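Local coordinates for protein AbyA5 (Verrucosispora maris, PDB 4YWF) that catalyses acetate elimination in spirotetronate biosynthesis, as an esterase-like lyase of the alpha/beta-hydrolase superfamily, at residues V296-S301 / F322-H327. The protein carries 4 engineered substitutions. Numbering follows the deposited sequence.
Sequences VAYVAS and FRTITH
V296-S301 and F322-H327 run side by side as parallel strands, their axes 4.6 Å apart at closest and 12° from parallel, V296 pairing with F322 and S301 with H327. Backbone bonds alternate in the parallel manner: V296 O takes R323 N, Y298 N gives to R323 O, A300 N to I325 O in a nearly straight bond (173°), and A300 O takes H327 N. The link from I325 N to Y298 O is weak at 3.4 Å, but the hydroxyl of T324 adds a second donor to that carbonyl, OG1 lying 2.8 Å from Y298 O and tilted from the carbonyl plane. T324 CB carries OG1 anti to the backbone N (chi1 -168°), which brings the hydroxyl within bonding distance of Y298 O. On the face bearing V296, Y298 and A300, the F322 ring leans across the strand gap: CZ comes 3.6 Å from Y298 CB, while CE1 lies 4.0 Å from V296 CG1. An alanine in place of F322 would probably leave V296 CG1 and Y298 CB without this aromatic partner and open a gap beneath helix 310-318, whose L315 also touches the F322 side chain. The Y298 ring reaches past A300 CB at its edge and ends in a hydrogen bond from OH to A241 O. On the other face, under helix 337-351, V299 splits its branches: CG2 lies beside I325 CG2, and CG1 meets H327 CD2 at 3.6 Å. R323 bends its chain so that CD passes 3.5 Å from V296 O, and its guanidinium forms salt bridges with E350 and D321. Helix 310-318 links the two strands in a beta-alpha-beta unit, which closes one edge of the alpha/beta-hydrolase sheet with 322-327 outermost.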
loop_
_atom_site.group_PDB
_atom_site.type_symbol
_atom_site.label_atom_id
_atom_site.label_comp_id
_atom_site.label_asym_id
_atom_site.label_seq_id
_atom_site.Cartn_x
_atom_site.Cartn_y
_atom_site.Cartn_z
ATOM N N VAL A 296 14.031 -6.336 8.160
ATOM C CA VAL A 296 13.506 -5.391 7.234
ATOM C C VAL A 296 14.058 -5.658 5.878
ATOM O O VAL A 296 15.267 -5.697 5.692
ATOM C CB VAL A 296 13.859 -3.942 7.596
ATOM C CG1 VAL A 296 13.263 -3.023 6.566
ATOM C CG2 VAL A 296 13.362 -3.602 8.982
ATOM N N ALA A 297 13.155 -5.819 4.930
ATOM C CA ALA A 297 13.483 -6.058 3.509
ATOM C C ALA A 297 12.931 -4.895 2.697
ATOM O O ALA A 297 11.853 -4.389 3.019
ATOM C CB ALA A 297 12.859 -7.405 3.046
ATOM N N TYR A 298 13.699 -4.452 1.685
ATOM C CA TYR A 298 13.389 -3.279 0.916
ATOM C C TYR A 298 13.788 -3.407 -0.557
ATOM O O TYR A 298 14.971 -3.621 -0.933
ATOM C CB TYR A 298 14.106 -2.096 1.606
ATOM C CG TYR A 298 13.855 -0.720 1.083
ATOM C CD1 TYR A 298 14.271 -0.327 -0.186
ATOM C CD2 TYR A 298 13.234 0.220 1.882
ATOM C CE1 TYR A 298 14.050 0.965 -0.639
ATOM C CE2 TYR A 298 12.970 1.489 1.452
ATOM C CZ TYR A 298 13.369 1.869 0.191
ATOM O OH TYR A 298 13.125 3.173 -0.199
ATOM N N VAL A 299 12.835 -3.238 -1.408
ATOM C CA VAL A 299 13.091 -3.207 -2.853
ATOM C C VAL A 299 13.249 -1.744 -3.273
ATOM O O VAL A 299 12.295 -0.965 -3.230
ATOM C CB VAL A 299 11.974 -3.815 -3.700
ATOM C CG1 VAL A 299 12.372 -3.684 -5.192
ATOM C CG2 VAL A 299 11.701 -5.276 -3.356
ATOM N N ALA A 300 14.447 -1.404 -3.740
ATOM C CA ALA A 300 14.741 -0.078 -4.191
ATOM C C ALA A 300 14.727 -0.039 -5.759
ATOM O O ALA A 300 15.075 -1.000 -6.437
ATOM C CB ALA A 300 16.082 0.366 -3.667
ATOM N N SER A 301 14.269 1.082 -6.284
ATOM C CA SER A 301 14.201 1.379 -7.747
ATOM C C SER A 301 15.322 2.359 -8.049
ATOM O O SER A 301 15.295 3.465 -7.534
ATOM C CB SER A 301 12.852 1.978 -8.073
ATOM O OG SER A 301 11.855 0.957 -7.894
ATOM N N PHE A 322 18.956 -6.018 7.611
ATOM C CA PHE A 322 18.473 -5.325 6.422
ATOM C C PHE A 322 18.760 -6.142 5.171
ATOM O O PHE A 322 19.907 -6.582 4.934
ATOM C CB PHE A 322 19.066 -3.888 6.353
ATOM C CG PHE A 322 18.427 -3.035 5.340
ATOM C CD1 PHE A 322 17.098 -2.667 5.465
ATOM C CD2 PHE A 322 19.130 -2.622 4.210
ATOM C CE1 PHE A 322 16.481 -1.890 4.491
ATOM C CE2 PHE A 322 18.529 -1.842 3.248
ATOM C CZ PHE A 322 17.195 -1.458 3.387
ATOM N N ARG A 323 17.715 -6.390 4.377
ATOM C CA ARG A 323 17.856 -7.114 3.129
ATOM C C ARG A 323 17.305 -6.238 2.059
ATOM O O ARG A 323 16.228 -5.662 2.202
ATOM C CB ARG A 323 17.055 -8.409 3.158
ATOM C CG ARG A 323 17.291 -9.261 4.388
ATOM C CD ARG A 323 16.322 -9.015 5.548
ATOM N NE ARG A 323 15.555 -10.210 5.566
ATOM C CZ ARG A 323 15.636 -11.177 6.449
ATOM N NH1 ARG A 323 16.360 -11.120 7.550
ATOM N NH2 ARG A 323 14.892 -12.185 6.222
ATOM N N THR A 324 18.004 -6.198 0.942
ATOM C CA THR A 324 17.689 -5.309 -0.081
ATOM C C THR A 324 18.214 -5.759 -1.414
ATOM O O THR A 324 19.264 -6.419 -1.521
ATOM C CB THR A 324 18.189 -3.897 0.308
ATOM O OG1 THR A 324 17.640 -2.935 -0.590
ATOM C CG2 THR A 324 19.742 -3.793 0.385
ATOM N N ILE A 325 17.491 -5.282 -2.420
ATOM C CA ILE A 325 17.813 -5.446 -3.810
ATOM C C ILE A 325 17.444 -4.129 -4.517
ATOM O O ILE A 325 16.517 -3.437 -4.097
ATOM C CB ILE A 325 16.990 -6.656 -4.308
ATOM C CG1 ILE A 325 17.617 -7.285 -5.506
ATOM C CG2 ILE A 325 15.513 -6.300 -4.476
ATOM C CD1 ILE A 325 16.986 -8.614 -5.903
ATOM N N THR A 326 18.155 -3.766 -5.575
ATOM C CA THR A 326 17.902 -2.533 -6.276
ATOM C C THR A 326 17.633 -2.884 -7.758
ATOM O O THR A 326 18.456 -3.473 -8.400
ATOM C CB THR A 326 19.120 -1.573 -6.142
ATOM O OG1 THR A 326 19.143 -0.945 -4.851
ATOM C CG2 THR A 326 19.091 -0.468 -7.179
ATOM N N HIS A 327 16.511 -2.498 -8.313
ATOM C CA HIS A 327 16.321 -2.685 -9.772
ATOM C C HIS A 327 16.732 -1.386 -10.452
ATOM O O HIS A 327 16.395 -0.297 -9.975
ATOM C CB HIS A 327 14.882 -3.007 -10.152
ATOM C CG HIS A 327 14.293 -4.182 -9.446
ATOM N ND1 HIS A 327 14.777 -5.466 -9.588
ATOM C CD2 HIS A 327 13.225 -4.273 -8.615
ATOM C CE1 HIS A 327 14.048 -6.295 -8.860
ATOM N NE2 HIS A 327 13.107 -5.596 -8.253
#